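Local coordinates for heat shock protein STI1 (Saccharomyces cerevisiae, PDB 3UPV), which acts as an adaptor between the Hsp70 and Hsp90 chaperones, its domain here, TPR repeats 7 to 9, holding a C-terminal Hsp70 peptide, at residues N22-Y27 with S42-A47; D68-R73 with R99-E104; E36-Y41 with N62-K67; R77-Q82 with L92-A97. One frame throughout, in Å; residues are numbered along the deposited sequence.

Interaction 1 (N22-Y27 with S42-A47); sequences NAVKAY and SNRAAA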
# COMPACT_ATOMS: atom_id res chain seq x y z
N ASN A 22 -12.33 11.39 0.80
CA ASN A 22 -11.90 12.10 2.00
C ASN A 22 -10.65 11.48 2.66
O ASN A 22 -9.81 12.24 3.15
CB ASN A 22 -13.07 12.29 3.01
CG ASN A 22 -13.93 13.49 2.66
OD1 ASN A 22 -13.41 14.54 2.24
ND2 ASN A 22 -15.26 13.34 2.80
N ALA A 23 -10.52 10.14 2.64
CA ALA A 23 -9.24 9.49 2.97
C ALA A 23 -8.09 10.01 2.13
O ALA A 23 -7.04 10.29 2.67
CB ALA A 23 -9.33 7.97 2.83
N VAL A 24 -8.26 10.10 0.77
CA VAL A 24 -7.22 10.67 -0.07
C VAL A 24 -6.80 12.03 0.46
O VAL A 24 -5.58 12.31 0.58
CB VAL A 24 -7.72 10.71 -1.55
CG1 VAL A 24 -6.81 11.57 -2.39
CG2 VAL A 24 -7.72 9.26 -2.07
N LYS A 25 -7.81 12.85 0.83
CA LYS A 25 -7.53 14.22 1.21
C LYS A 25 -6.74 14.21 2.52
O LYS A 25 -5.73 14.94 2.66
CB LYS A 25 -8.87 14.96 1.34
CG LYS A 25 -8.84 16.38 1.70
CD LYS A 25 -10.15 16.99 1.16
CE LYS A 25 -10.19 16.99 -0.39
NZ LYS A 25 -11.43 17.60 -0.90
N ALA A 26 -7.18 13.37 3.46
CA ALA A 26 -6.50 13.29 4.77
C ALA A 26 -5.07 12.79 4.62
O ALA A 26 -4.19 13.31 5.28
CB ALA A 26 -7.36 12.41 5.78
N TYR A 27 -4.83 11.79 3.76
CA TYR A 27 -3.49 11.24 3.61
C TYR A 27 -2.57 12.20 2.86
O TYR A 27 -1.38 12.22 3.08
CB TYR A 27 -3.51 9.83 3.00
CG TYR A 27 -4.20 8.84 3.92
CD1 TYR A 27 -3.84 8.78 5.29
CD2 TYR A 27 -5.18 7.95 3.46
CE1 TYR A 27 -4.42 7.87 6.18
CE2 TYR A 27 -5.76 6.99 4.38
CZ TYR A 27 -5.38 6.96 5.70
OH TYR A 27 -5.96 6.01 6.51
N SER A 42 1.63 4.98 1.56
CA SER A 42 0.96 3.68 1.48
C SER A 42 -0.52 3.88 1.73
O SER A 42 -1.35 3.27 1.04
CB SER A 42 1.57 2.69 2.48
OG SER A 42 0.74 1.52 2.55
N ASN A 43 -0.87 4.73 2.73
CA ASN A 43 -2.27 4.92 3.09
C ASN A 43 -3.00 5.64 1.96
O ASN A 43 -4.09 5.20 1.54
CB ASN A 43 -2.41 5.70 4.41
CG ASN A 43 -2.04 4.89 5.67
OD1 ASN A 43 -1.92 3.65 5.69
ND2 ASN A 43 -1.89 5.63 6.76
N ARG A 44 -2.40 6.70 1.39
CA ARG A 44 -3.09 7.32 0.29
C ARG A 44 -3.25 6.33 -0.87
O ARG A 44 -4.34 6.29 -1.50
CB ARG A 44 -2.28 8.53 -0.19
CG ARG A 44 -3.07 9.35 -1.18
CD ARG A 44 -2.48 10.76 -1.51
NE ARG A 44 -1.17 10.68 -2.11
CZ ARG A 44 -0.41 11.73 -2.34
NH1 ARG A 44 -0.80 12.98 -1.96
NH2 ARG A 44 0.77 11.53 -2.89
N ALA A 45 -2.20 5.51 -1.15
CA ALA A 45 -2.35 4.46 -2.17
C ALA A 45 -3.57 3.58 -1.91
O ALA A 45 -4.27 3.12 -2.85
CB ALA A 45 -1.12 3.58 -2.26
N ALA A 46 -3.79 3.24 -0.67
CA ALA A 46 -4.90 2.31 -0.35
C ALA A 46 -6.21 2.94 -0.80
O ALA A 46 -7.12 2.25 -1.33
CB ALA A 46 -4.92 1.99 1.16
N ALA A 47 -6.33 4.23 -0.53
CA ALA A 47 -7.56 4.91 -0.89
C ALA A 47 -7.71 5.15 -2.41
O ALA A 47 -8.81 5.01 -3.00
CB ALA A 47 -7.70 6.23 -0.08
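The phenol ring of Tyr-27 carries Asn-43 on one face: CB of Asn-43 stands 3.3 Å above the ring centroid, only 5° off the normal, a CH-pi contact. The carboxamide of Asn-43 is turned 47° from the ring plane, and its ND2 comes within 3.4 Å of Tyr-27 CE1. That nitrogen hydrogen-bonds to the backbone of the bound peptide, and Tyr-27 also packs on an apolar side chain of that peptide, so the ring and the amide it supports both belong to the groove. At the root of the ring, Tyr-27 CB meets Arg-44 CB at 3.7 Å. The arginine chain runs on past Val-24 O, CG anti to its backbone N, and its guanidinium is held by Asp-60 (salt bridge from NE) and Thr-28. An alanine in place of Tyr-27 would probably leave Asn-43 without the surface under its CB, freeing its amide to turn away from the peptide. Further along, small groups fill the interface: Ala-47 CB sits 3.6 Å from Val-24 CG2 and 3.8 Å from Ala-23 CB. Two of these three residues are alanines, consistent with the close antiparallel packing; the segment axes approach to 8.5 Å, with a crossing angle of -164°. Helix 20-33 of TPR 7 thus packs against helix 38-50 of TPR 8, the repeat-to-repeat stacking by which tetratricopeptide domains build a peptide-binding groove.

Interaction 2 (D68-R73 with R99-E104); sequences DPNFVR and RTKDAE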
# COMPACT_ATOMS: atom_id res chain seq x y z
N ASP A 68 10.54 3.92 3.53
CA ASP A 68 10.77 2.81 4.49
C ASP A 68 10.90 1.48 3.76
O ASP A 68 9.89 0.83 3.44
CB ASP A 68 9.65 2.72 5.54
CG ASP A 68 9.94 1.64 6.61
OD1 ASP A 68 9.04 1.41 7.46
OD2 ASP A 68 11.04 1.02 6.61
N PRO A 69 12.12 1.01 3.52
CA PRO A 69 12.21 -0.26 2.81
C PRO A 69 11.72 -1.48 3.61
O PRO A 69 11.54 -2.52 3.04
CB PRO A 69 13.71 -0.36 2.53
CG PRO A 69 14.37 0.56 3.46
CD PRO A 69 13.41 1.69 3.60
N ASN A 70 11.53 -1.35 4.92
CA ASN A 70 11.00 -2.46 5.71
C ASN A 70 9.48 -2.48 5.85
O ASN A 70 8.91 -3.35 6.53
CB ASN A 70 11.73 -2.52 7.02
CG ASN A 70 13.22 -2.62 6.78
OD1 ASN A 70 13.64 -3.43 5.94
ND2 ASN A 70 14.01 -1.75 7.41
N PHE A 71 8.85 -1.54 5.17
CA PHE A 71 7.40 -1.43 5.18
C PHE A 71 6.81 -2.46 4.20
O PHE A 71 6.51 -2.15 3.01
CB PHE A 71 7.08 0.02 4.79
CG PHE A 71 5.66 0.43 5.00
CD1 PHE A 71 4.79 -0.29 5.86
CD2 PHE A 71 5.20 1.55 4.36
CE1 PHE A 71 3.46 0.15 6.00
CE2 PHE A 71 3.90 2.00 4.53
CZ PHE A 71 3.03 1.29 5.35
N VAL A 72 6.60 -3.68 4.70
CA VAL A 72 6.15 -4.80 3.87
C VAL A 72 4.81 -4.48 3.14
O VAL A 72 4.55 -4.92 2.01
CB VAL A 72 5.96 -6.06 4.80
CG1 VAL A 72 5.33 -7.23 4.05
CG2 VAL A 72 7.25 -6.47 5.55
N ARG A 73 3.91 -3.77 3.84
CA ARG A 73 2.55 -3.50 3.30
C ARG A 73 2.63 -2.77 1.99
O ARG A 73 1.82 -3.00 1.10
CB ARG A 73 1.76 -2.66 4.28
CG ARG A 73 0.32 -2.49 3.78
CD ARG A 73 -0.61 -3.18 4.82
NE ARG A 73 -0.82 -2.37 5.99
CZ ARG A 73 -1.36 -2.79 7.16
NH1 ARG A 73 -1.71 -4.06 7.33
NH2 ARG A 73 -1.54 -1.94 8.17
N ARG A 99 7.88 -11.12 -0.24
CA ARG A 99 7.96 -12.36 0.55
C ARG A 99 9.21 -12.37 1.43
O ARG A 99 9.18 -12.81 2.59
CB ARG A 99 7.98 -13.58 -0.38
CG ARG A 99 7.90 -14.95 0.37
CD ARG A 99 8.09 -16.14 -0.59
NE ARG A 99 7.36 -15.92 -1.86
CZ ARG A 99 7.94 -15.53 -3.01
NH1 ARG A 99 7.22 -15.34 -4.11
NH2 ARG A 99 9.26 -15.35 -3.05
N THR A 100 10.30 -11.91 0.85
CA THR A 100 11.61 -11.81 1.55
C THR A 100 11.55 -10.87 2.74
O THR A 100 11.93 -11.25 3.83
CB THR A 100 12.62 -11.29 0.55
OG1 THR A 100 12.86 -12.30 -0.44
CG2 THR A 100 13.97 -10.81 1.24
N LYS A 101 11.07 -9.64 2.51
CA LYS A 101 10.84 -8.65 3.56
C LYS A 101 9.88 -9.17 4.61
O LYS A 101 10.10 -8.96 5.78
CB LYS A 101 10.37 -7.30 2.99
CG LYS A 101 11.51 -6.49 2.37
CD LYS A 101 12.48 -6.01 3.44
CE LYS A 101 13.86 -5.63 2.87
NZ LYS A 101 14.07 -4.17 2.84
N ASP A 102 8.83 -9.88 4.19
CA ASP A 102 7.84 -10.37 5.13
C ASP A 102 8.48 -11.34 6.13
O ASP A 102 8.26 -11.23 7.34
CB ASP A 102 6.65 -11.00 4.42
CG ASP A 102 5.63 -11.54 5.37
OD1 ASP A 102 5.45 -12.80 5.42
OD2 ASP A 102 4.99 -10.69 6.07
N ALA A 103 9.26 -12.29 5.61
CA ALA A 103 10.08 -13.15 6.47
C ALA A 103 11.04 -12.40 7.41
O ALA A 103 11.05 -12.68 8.61
CB ALA A 103 10.83 -14.18 5.62
N GLU A 104 11.81 -11.44 6.87
CA GLU A 104 12.76 -10.65 7.65
C GLU A 104 12.13 -9.82 8.76
O GLU A 104 12.54 -9.89 9.96
CB GLU A 104 13.49 -9.70 6.69
CG GLU A 104 14.47 -10.46 5.82
CD GLU A 104 15.04 -9.65 4.66
OE1 GLU A 104 15.77 -10.24 3.86
OE2 GLU A 104 14.76 -8.44 4.54
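The CA atoms of Val-72 and Asp-102, 6.0 Å apart, mark the nearest backbone approach between 68-73 and 99-104. The second segment is helical throughout, whereas the first turns before it enters a helix: a type I beta turn runs from Asp-68 to Phe-71, Phe-71 centres an inverse gamma turn, and helix 72-84 follows. In this tetratricopeptide domain the turn joins repeats 8 and 9, and the contact sets it beside the C-terminal part of helix 88-106, the second helix of TPR 9. Within the turn, the backbone N of Asn-70 donates to Asp-68 OD2, an Asx turn in which the donor lies well above the carboxylate plane. Val-72 faces the helix with both branches. Its CG2 lies 3.8 Å from the carbonyl O of Lys-101, and CG1, anti to the backbone N (chi1 173°), lies 4.0 Å from Asp-102 CB. The carboxylate of Asp-102 looks elsewhere for its polar partner, OD2 accepting from the backbone N of Ser-110, which ties the end of helix 88-106 to the loop beyond it. Lys-101 supplies the polar half of the contact. Its chain bends about the CB-CG and CD-CE bonds, and the ammonium group bonds to two oxygens of successive residues in the turn. One is the carbonyl of Pro-69, which also accepts from Tyr-75 OH; the other is the side-chain carbonyl of Asn-70. Lys-101 NZ lies 3.0 Å from Pro-69 O, above that carbonyl plane, and 3.2 Å from Asn-70 OD1, tilted 31° from the amide carbonyl plane.

Interaction 3 (E36-Y41 with N62-K67); sequences EDARGY and NKAIEK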
# COMPACT_ATOMS: atom_id res chain seq x y z
N GLU A 36 8.37 12.30 5.24
CA GLU A 36 9.25 11.15 5.34
C GLU A 36 8.60 9.91 5.91
O GLU A 36 9.22 8.82 6.00
CB GLU A 36 10.45 11.54 6.21
CG GLU A 36 11.36 12.61 5.52
CD GLU A 36 11.81 12.13 4.15
OE1 GLU A 36 11.40 12.71 3.13
OE2 GLU A 36 12.58 11.14 4.06
N ASP A 37 7.32 10.05 6.28
CA ASP A 37 6.58 8.99 6.91
C ASP A 37 6.01 8.17 5.78
O ASP A 37 5.05 8.59 5.10
CB ASP A 37 5.51 9.58 7.84
CG ASP A 37 4.75 8.52 8.64
OD1 ASP A 37 4.12 8.90 9.65
OD2 ASP A 37 4.79 7.32 8.28
N ALA A 38 6.60 6.99 5.54
CA ALA A 38 6.08 6.05 4.51
C ALA A 38 4.57 5.72 4.63
O ALA A 38 3.93 5.39 3.64
CB ALA A 38 6.88 4.72 4.52
N ARG A 39 4.01 5.73 5.84
CA ARG A 39 2.63 5.31 6.03
C ARG A 39 1.69 6.22 5.24
O ARG A 39 0.64 5.75 4.77
CB ARG A 39 2.20 5.34 7.49
CG ARG A 39 3.00 4.39 8.36
CD ARG A 39 2.64 4.50 9.83
NE ARG A 39 2.96 5.85 10.31
CZ ARG A 39 2.61 6.33 11.50
NH1 ARG A 39 1.95 5.55 12.38
NH2 ARG A 39 2.97 7.58 11.84
N GLY A 40 2.01 7.50 5.14
CA GLY A 40 1.08 8.41 4.44
C GLY A 40 0.91 8.03 2.97
O GLY A 40 -0.21 8.09 2.40
N TYR A 41 2.03 7.70 2.32
CA TYR A 41 2.02 7.28 0.91
C TYR A 41 1.28 5.97 0.75
O TYR A 41 0.38 5.89 -0.10
CB TYR A 41 3.46 7.16 0.41
CG TYR A 41 4.18 8.46 0.50
CD1 TYR A 41 5.06 8.69 1.57
CD2 TYR A 41 3.93 9.49 -0.41
CE1 TYR A 41 5.71 9.87 1.73
CE2 TYR A 41 4.67 10.73 -0.29
CZ TYR A 41 5.52 10.92 0.82
OH TYR A 41 6.24 12.07 1.10
N ASN A 62 5.44 3.13 -4.56
CA ASN A 62 6.87 3.33 -4.86
C ASN A 62 7.55 4.36 -3.93
O ASN A 62 8.66 4.16 -3.41
CB ASN A 62 7.06 3.63 -6.35
CG ASN A 62 6.94 2.40 -7.17
OD1 ASN A 62 6.36 2.40 -8.26
ND2 ASN A 62 7.45 1.30 -6.62
N LYS A 63 6.85 5.43 -3.66
CA LYS A 63 7.36 6.46 -2.74
C LYS A 63 7.46 5.90 -1.28
O LYS A 63 8.42 6.19 -0.58
CB LYS A 63 6.49 7.72 -2.84
CG LYS A 63 7.11 9.05 -2.32
CD LYS A 63 8.17 9.64 -3.30
CE LYS A 63 7.57 10.50 -4.43
NZ LYS A 63 8.56 11.35 -5.25
N ALA A 64 6.45 5.15 -0.84
CA ALA A 64 6.49 4.52 0.47
C ALA A 64 7.70 3.61 0.60
O ALA A 64 8.36 3.59 1.65
CB ALA A 64 5.21 3.69 0.73
N ILE A 65 7.97 2.86 -0.47
CA ILE A 65 9.13 1.96 -0.56
C ILE A 65 10.43 2.76 -0.41
O ILE A 65 11.34 2.35 0.35
CB ILE A 65 9.08 1.05 -1.83
CG1 ILE A 65 7.96 -0.01 -1.62
CG2 ILE A 65 10.52 0.40 -2.12
CD1 ILE A 65 7.48 -0.76 -2.88
N GLU A 66 10.49 3.93 -1.04
CA GLU A 66 11.69 4.77 -0.85
C GLU A 66 11.86 5.27 0.59
O GLU A 66 12.98 5.38 1.08
CB GLU A 66 11.69 5.99 -1.75
CG GLU A 66 11.52 5.83 -3.26
CD GLU A 66 11.47 7.20 -3.96
OE1 GLU A 66 11.84 8.20 -3.31
OE2 GLU A 66 11.08 7.30 -5.15
N LYS A 67 10.76 5.59 1.25
CA LYS A 67 10.83 6.18 2.58
C LYS A 67 11.14 5.11 3.65
O LYS A 67 11.87 5.39 4.59
CB LYS A 67 9.50 6.93 2.93
CG LYS A 67 9.16 8.12 2.07
CD LYS A 67 10.25 9.11 1.94
CE LYS A 67 9.82 10.17 0.96
NZ LYS A 67 10.88 11.16 0.70
O HOH W 1 11.85 8.16 5.35
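One carboxylate oxygen, Asp-37 OD2, accepts two bonds from Arg-39, and beside it the partly buried contact with 62-67 begins: Ala-38 CB rests 3.4 Å from the carbonyl O of Ala-64. Asp-37 is the N-cap of helix 38-50. Its OD2 takes the backbone N of Arg-39 from above the carboxylate plane and NE through its syn lone pair, while Asp-37 OD1 receives NH2 of Arg-39 at 2.8 Å. The guanidinium therefore grips the carboxylate side-on, nearly coplanar with it, which fixes the rotation of both groups. Across the contact, Lys-67 NZ forms a salt bridge with Glu-36 OE1 at 2.9 Å, reaching the syn side of the carboxylate, and the two chains cross at about a right angle. The stem of Lys-67 is used as well: CB packs 3.8 Å from Ala-38 CB, and CG, set anti to the carbonyl carbon (chi1 -64°), lies 3.9 Å from Tyr-41 CE1. Lys-63 covers one face of the Tyr-41 ring with its CG, offset toward the rim, 3.8 Å from the centroid; the phenol OH is bonded to the backbone O of Pro-35. A water lies within hydrogen-bonding distance of the carbonyl O atoms of Glu-36 and Lys-67. An alanine in place of Lys-67 would probably leave Glu-36 without its counter-charge and open a gap beside Tyr-41 CE1. Helices 38-50 and 54-67 form the antiparallel pair of TPR 8. Small alanines let the backbones come close inside, whereas the charges stay at the margin, where solvent would be expected to moderate their attraction.

Interaction 4 (R77-Q82 with L92-A97); sequences RKATAQ and LETLDA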
# COMPACT_ATOMS: atom_id res chain seq x y z
N ARG A 77 0.79 -3.97 -1.28
CA ARG A 77 -0.13 -3.04 -1.96
C ARG A 77 0.22 -2.77 -3.42
O ARG A 77 -0.65 -2.72 -4.33
CB ARG A 77 -0.13 -1.75 -1.17
CG ARG A 77 -1.36 -1.06 -1.42
CD ARG A 77 -1.55 0.26 -0.65
NE ARG A 77 -1.49 0.17 0.82
CZ ARG A 77 -2.48 -0.32 1.56
NH1 ARG A 77 -2.41 -0.36 2.91
NH2 ARG A 77 -3.57 -0.76 0.94
N LYS A 78 1.49 -2.46 -3.65
CA LYS A 78 1.94 -2.24 -5.02
C LYS A 78 1.67 -3.43 -5.96
O LYS A 78 1.23 -3.23 -7.09
CB LYS A 78 3.43 -2.03 -4.99
CG LYS A 78 4.06 -1.81 -6.36
CD LYS A 78 5.58 -1.56 -6.17
CE LYS A 78 6.30 -1.61 -7.50
NZ LYS A 78 7.78 -1.29 -7.38
N ALA A 79 1.99 -4.65 -5.48
CA ALA A 79 1.75 -5.85 -6.29
C ALA A 79 0.30 -5.99 -6.63
O ALA A 79 -0.05 -6.39 -7.75
CB ALA A 79 2.21 -7.08 -5.58
N THR A 80 -0.56 -5.71 -5.64
CA THR A 80 -2.03 -5.82 -5.85
C THR A 80 -2.45 -4.81 -6.96
O THR A 80 -3.22 -5.16 -7.84
CB THR A 80 -2.88 -5.64 -4.58
OG1 THR A 80 -2.78 -4.31 -4.09
CG2 THR A 80 -2.46 -6.58 -3.48
N ALA A 81 -1.93 -3.58 -6.91
CA ALA A 81 -2.21 -2.59 -7.94
C ALA A 81 -1.63 -3.00 -9.26
O ALA A 81 -2.26 -2.81 -10.34
CB ALA A 81 -1.75 -1.18 -7.53
N GLN A 82 -0.45 -3.59 -9.23
CA GLN A 82 0.16 -4.05 -10.51
C GLN A 82 -0.70 -5.17 -11.16
O GLN A 82 -0.95 -5.18 -12.39
CB GLN A 82 1.62 -4.49 -10.34
CG GLN A 82 2.54 -3.27 -10.10
CD GLN A 82 3.99 -3.65 -9.77
OE1 GLN A 82 4.92 -3.12 -10.36
NE2 GLN A 82 4.17 -4.62 -8.94
N LEU A 92 4.96 -10.13 -10.02
CA LEU A 92 5.62 -11.33 -9.49
C LEU A 92 6.97 -10.91 -8.84
O LEU A 92 7.35 -11.41 -7.76
CB LEU A 92 5.82 -12.29 -10.69
CG LEU A 92 4.52 -13.03 -11.13
CD1 LEU A 92 4.72 -13.69 -12.50
CD2 LEU A 92 3.95 -14.05 -10.11
N GLU A 93 7.68 -9.98 -9.47
CA GLU A 93 8.95 -9.46 -8.93
C GLU A 93 8.72 -8.71 -7.61
O GLU A 93 9.44 -8.90 -6.62
CB GLU A 93 9.67 -8.54 -9.97
CG GLU A 93 10.55 -9.32 -10.99
CD GLU A 93 11.05 -8.46 -12.18
OE1 GLU A 93 11.71 -9.01 -13.07
OE2 GLU A 93 10.76 -7.25 -12.25
N THR A 94 7.64 -7.92 -7.58
CA THR A 94 7.34 -7.18 -6.40
C THR A 94 6.98 -8.17 -5.27
O THR A 94 7.33 -7.94 -4.10
CB THR A 94 6.17 -6.26 -6.65
OG1 THR A 94 6.49 -5.38 -7.74
CG2 THR A 94 5.83 -5.41 -5.38
N LEU A 95 6.24 -9.24 -5.61
CA LEU A 95 5.85 -10.21 -4.62
C LEU A 95 7.04 -11.00 -4.08
O LEU A 95 7.03 -11.41 -2.89
CB LEU A 95 4.81 -11.18 -5.10
CG LEU A 95 3.50 -10.45 -5.30
CD1 LEU A 95 2.51 -11.14 -6.31
CD2 LEU A 95 2.87 -10.17 -3.93
N ASP A 96 8.02 -11.27 -4.94
CA ASP A 96 9.30 -11.90 -4.49
C ASP A 96 9.98 -11.07 -3.40
O ASP A 96 10.43 -11.60 -2.36
CB ASP A 96 10.25 -12.04 -5.67
CG ASP A 96 9.99 -13.28 -6.46
OD1 ASP A 96 9.24 -14.18 -5.98
OD2 ASP A 96 10.54 -13.35 -7.58
N ALA A 97 9.96 -9.77 -3.59
CA ALA A 97 10.59 -8.83 -2.65
C ALA A 97 9.79 -8.72 -1.37
O ALA A 97 10.38 -8.70 -0.27
CB ALA A 97 10.75 -7.48 -3.29
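A single hydrogen bond joins the two segments: Gln-82 NE2 donates to Thr-94 OG1 at 2.7 Å, with an N-H...O angle of 155°. The hydroxyl lies close to the amide plane of Gln-82, and the glutamine chain is extended beyond CG, bringing the amide to the neighbouring helix. Thr-94 OG1 has a second partner in the carbonyl O of Ser-90, one turn earlier in its own helix, so this buried oxygen is held both along its helix and across the contact. The first torsion of Thr-94 (chi1 -59°) puts OG1 beside the backbone N and so leaves CG2 anti to it. These are the two antiparallel helices of TPR 9, 72-84 and 88-106, arranged as the helix-turn-helix hairpin of a tetratricopeptide repeat; the axes of the segments approach to 8.7 Å at a crossing angle of -164°. Apolar contacts make up the rest. Ala-79 CB meets Leu-95 at the branch point, with CD2 at 3.6 Å and CG equally near, while Thr-94 CG2 lies 4.0 Å from Ala-79 CB. The aliphatic chain of Lys-78 passes Thr-94 at about a right angle, its CD 3.9 Å from the CG2 methyl. Leu-95 also packs against Leu-117 of helix 111-124, whereas Arg-77, whose CB points away from 92-97, hydrogen-bonds through NH1 to the backbone of the bound peptide.

From the N terminus, interaction 1 first closes a loop, bringing helix 38-50 back onto helix 20-33 and so joining TPR 7 to TPR 8. Interaction 3 crosses it: 36-41 lies between the two segments of interaction 1, and 62-67 follows them, so helix 38-50 serves both. Interaction 2 opens immediately after interaction 3 closes, and its long loop encloses interaction 4, nested within it on the same helices, 72-84 and 88-106. Phe-71 packs on Ala-38, joining interactions 2 and 3, while Ser-42 OG probably hydrogen-bonds Arg-77 NE, linking interactions 1 and 4 across the centre. Three consecutive repeats are thereby tied into one superhelical domain.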